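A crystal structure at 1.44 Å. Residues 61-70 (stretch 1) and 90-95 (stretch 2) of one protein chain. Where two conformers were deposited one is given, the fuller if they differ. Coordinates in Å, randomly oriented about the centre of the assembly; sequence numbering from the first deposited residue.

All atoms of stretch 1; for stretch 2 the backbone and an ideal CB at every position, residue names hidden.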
# COMPACT_ATOMS: atom_id res chain seq x y z
N ASN A 61 0.50 0.31 13.00
CA ASN A 61 1.21 1.58 13.05
C ASN A 61 1.79 1.95 11.69
O ASN A 61 1.76 1.17 10.73
CB ASN A 61 2.29 1.59 14.15
CG ASN A 61 3.44 0.61 13.91
OD1 ASN A 61 3.51 -0.07 12.88
ND2 ASN A 61 4.35 0.53 14.87
N ASP A 62 2.31 3.18 11.62
CA ASP A 62 2.90 3.67 10.38
C ASP A 62 4.05 2.78 9.94
O ASP A 62 4.20 2.49 8.74
CB ASP A 62 3.43 5.10 10.56
CG ASP A 62 2.35 6.10 10.96
OD1 ASP A 62 1.16 5.75 11.00
OD2 ASP A 62 2.72 7.26 11.24
N ASN A 63 4.90 2.35 10.88
CA ASN A 63 6.08 1.58 10.53
C ASN A 63 5.71 0.37 9.69
O ASN A 63 6.34 0.08 8.67
CB ASN A 63 6.78 1.07 11.80
CG ASN A 63 7.49 2.16 12.57
OD1 ASN A 63 7.74 3.25 12.06
ND2 ASN A 63 7.87 1.84 13.80
N VAL A 64 4.69 -0.37 10.14
CA VAL A 64 4.27 -1.59 9.46
C VAL A 64 3.60 -1.26 8.13
O VAL A 64 3.94 -1.84 7.09
CB VAL A 64 3.34 -2.40 10.39
CG1 VAL A 64 2.57 -3.45 9.62
CG2 VAL A 64 4.15 -3.03 11.52
N ILE A 65 2.66 -0.32 8.15
CA ILE A 65 1.87 -0.02 6.95
C ILE A 65 2.77 0.51 5.84
O ILE A 65 2.72 0.02 4.70
CB ILE A 65 0.73 0.97 7.28
CG1 ILE A 65 -0.30 0.28 8.18
CG2 ILE A 65 0.08 1.47 6.00
CD1 ILE A 65 -1.27 1.22 8.86
N ILE A 66 3.59 1.51 6.14
CA ILE A 66 4.47 2.07 5.13
C ILE A 66 5.52 1.04 4.71
O ILE A 66 5.85 0.92 3.53
CB ILE A 66 5.10 3.38 5.63
CG1 ILE A 66 4.01 4.38 6.04
CG2 ILE A 66 6.05 3.95 4.59
CD1 ILE A 66 2.98 4.67 4.98
N GLY A 67 6.05 0.28 5.67
CA GLY A 67 7.01 -0.75 5.33
C GLY A 67 6.45 -1.75 4.34
O GLY A 67 7.08 -2.08 3.33
N ALA A 68 5.23 -2.23 4.60
CA ALA A 68 4.63 -3.22 3.72
C ALA A 68 4.38 -2.64 2.33
O ALA A 68 4.65 -3.30 1.32
CB ALA A 68 3.32 -3.71 4.32
N ILE A 69 3.85 -1.42 2.27
CA ILE A 69 3.50 -0.84 0.97
C ILE A 69 4.76 -0.54 0.16
O ILE A 69 4.76 -0.73 -1.07
CB ILE A 69 2.57 0.37 1.17
CG1 ILE A 69 1.23 -0.14 1.72
CG2 ILE A 69 2.36 1.09 -0.13
CD1 ILE A 69 0.28 0.95 2.18
N PHE A 70 5.84 -0.09 0.80
CA PHE A 70 7.09 0.09 0.08
C PHE A 70 7.58 -1.23 -0.52
O PHE A 70 8.12 -1.24 -1.63
CB PHE A 70 8.16 0.70 1.00
CG PHE A 70 8.19 2.21 0.99
CD1 PHE A 70 7.02 2.95 1.10
CD2 PHE A 70 9.39 2.88 0.88
CE1 PHE A 70 7.06 4.34 1.08
CE2 PHE A 70 9.43 4.26 0.87
CZ PHE A 70 8.27 4.99 0.98
N UNK A 90 5.15 3.22 -7.30
CA UNK A 90 5.81 3.99 -6.26
C UNK A 90 4.84 4.25 -5.12
O UNK A 90 3.62 4.20 -5.28
CB UNK A 90 6.35 5.31 -6.82
N UNK A 91 5.41 4.52 -3.95
CA UNK A 91 4.63 4.64 -2.74
C UNK A 91 5.12 5.84 -1.95
O UNK A 91 6.29 6.23 -2.03
CB UNK A 91 4.71 3.36 -1.90
N UNK A 92 4.21 6.40 -1.16
CA UNK A 92 4.50 7.52 -0.30
C UNK A 92 4.47 7.10 1.16
O UNK A 92 3.86 6.08 1.53
CB UNK A 92 3.51 8.66 -0.55
N UNK A 93 5.15 7.89 1.98
CA UNK A 93 5.18 7.66 3.41
C UNK A 93 3.95 8.28 4.08
O UNK A 93 3.12 8.94 3.44
CB UNK A 93 6.47 8.23 4.01
N UNK A 94 3.87 8.09 5.40
CA UNK A 94 2.77 8.65 6.18
C UNK A 94 2.84 10.16 6.28
O UNK A 94 1.88 10.78 6.75
CB UNK A 94 2.76 8.04 7.59
N UNK A 95 3.94 10.78 5.86
CA UNK A 95 4.06 12.22 5.89
C UNK A 95 3.42 12.89 4.69
O UNK A 95 3.19 14.10 4.73
CB UNK A 95 5.54 12.61 5.97

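Stretch 1 is a helix from Asp 62 onward, opened by Asn 61, whose OD1 accepts from Val 64 N at 3.0 Å. Asp 62, Ile 66, Ile 69 and Phe 70 lie along the side that meets stretch 2.

Position 90 has extended backbone angles (-136/157), and its CA-to-CB bond points away from the helix. No atom of stretch 1 lies within 5.5 Å of the ideal CB, so the helix sets no preference; an extended backbone is congenial to beta-branched residues, among many others. The residue is Thr 90, whose OG1 is hydrogen-bonded elsewhere in the structure.

At position 91 the strand continues, and CB now points toward the helix. The ideal CB already sits 3.7 Å from Ile 69 CG2 and 3.8 Å from Phe 70 CD1, so apolar contact is made by the first side-chain carbon. A small residue suits such close quarters, and the hydrocarbon surroundings favour alanine over a polar group. Ala 91 is found, its CB packing against both side chains.

Position 92 turns its CB away again, leaving its side chain unconstrained by stretch 1; many types would serve. Here the backbone makes the contact, its O lying 3.7 Å from Phe 70 CE1, near the plane of the ring at its edge, and 3.8 Å from Ile 66 CD1. This carbonyl finds no hydrogen-bond partner. The residue is Phe 92.

Position 93 points sideways, its ideal CB 4.3 Å from Ile 66 CG2 and 4.8 Å from Phe 70 CZ. A methyl-bearing side chain could use this apolar surface, while backbone angles of -84/178 before a turn suit a short capping acceptor such as serine, threonine, aspartate or asparagine; threonine meets both needs. Thr 93 CG2 rests 3.7 Å from Phe 70 CZ, while Thr 93 OG1 accepts from the backbone N of position 95 at 3.2 Å, a capping bond before the turn that leads into a helix.

Position 94 points toward the start of the helix. Its ideal CB is 3.7 Å from Asp 62 OD2 and 4.2 Å from Ile 66 CG1, so a short donor such as serine or threonine would answer the carboxylate. Ser 94, with chi1 in p, donates from OG to Asp 62 OD2 at 3.3 Å, a weak hydrogen bond. The backbone is packed as well, with Ile 66 CD1 3.6 Å from Ser 94 N.

Position 95 points sideways, beyond the helix's reach, and almost any residue could stand there. Phe 95 touches a crystal neighbour, and its ring makes no contact with stretch 1.

Stretch 2, residues 90-95: TAFTSF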
# COMPACT_ATOMS: atom_id res chain seq x y z
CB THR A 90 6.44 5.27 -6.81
OG1 THR A 90 7.24 5.87 -5.78
CG2 THR A 90 5.38 6.25 -7.27
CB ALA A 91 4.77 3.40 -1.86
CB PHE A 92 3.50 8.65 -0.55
CG PHE A 92 3.75 9.39 -1.82
CD1 PHE A 92 3.26 8.93 -3.01
CD2 PHE A 92 4.51 10.55 -1.82
CE1 PHE A 92 3.50 9.61 -4.19
CE2 PHE A 92 4.75 11.23 -2.99
CZ PHE A 92 4.24 10.75 -4.18
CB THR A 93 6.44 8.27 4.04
OG1 THR A 93 6.31 9.70 4.05
CG2 THR A 93 7.69 7.84 3.26
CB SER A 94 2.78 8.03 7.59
OG SER A 94 3.83 8.54 8.39
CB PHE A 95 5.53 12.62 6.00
CG PHE A 95 6.16 12.22 7.31
CD1 PHE A 95 6.09 13.06 8.40
CD2 PHE A 95 6.80 11.00 7.45
CE1 PHE A 95 6.65 12.71 9.60
CE2 PHE A 95 7.36 10.63 8.66
CZ PHE A 95 7.28 11.49 9.74
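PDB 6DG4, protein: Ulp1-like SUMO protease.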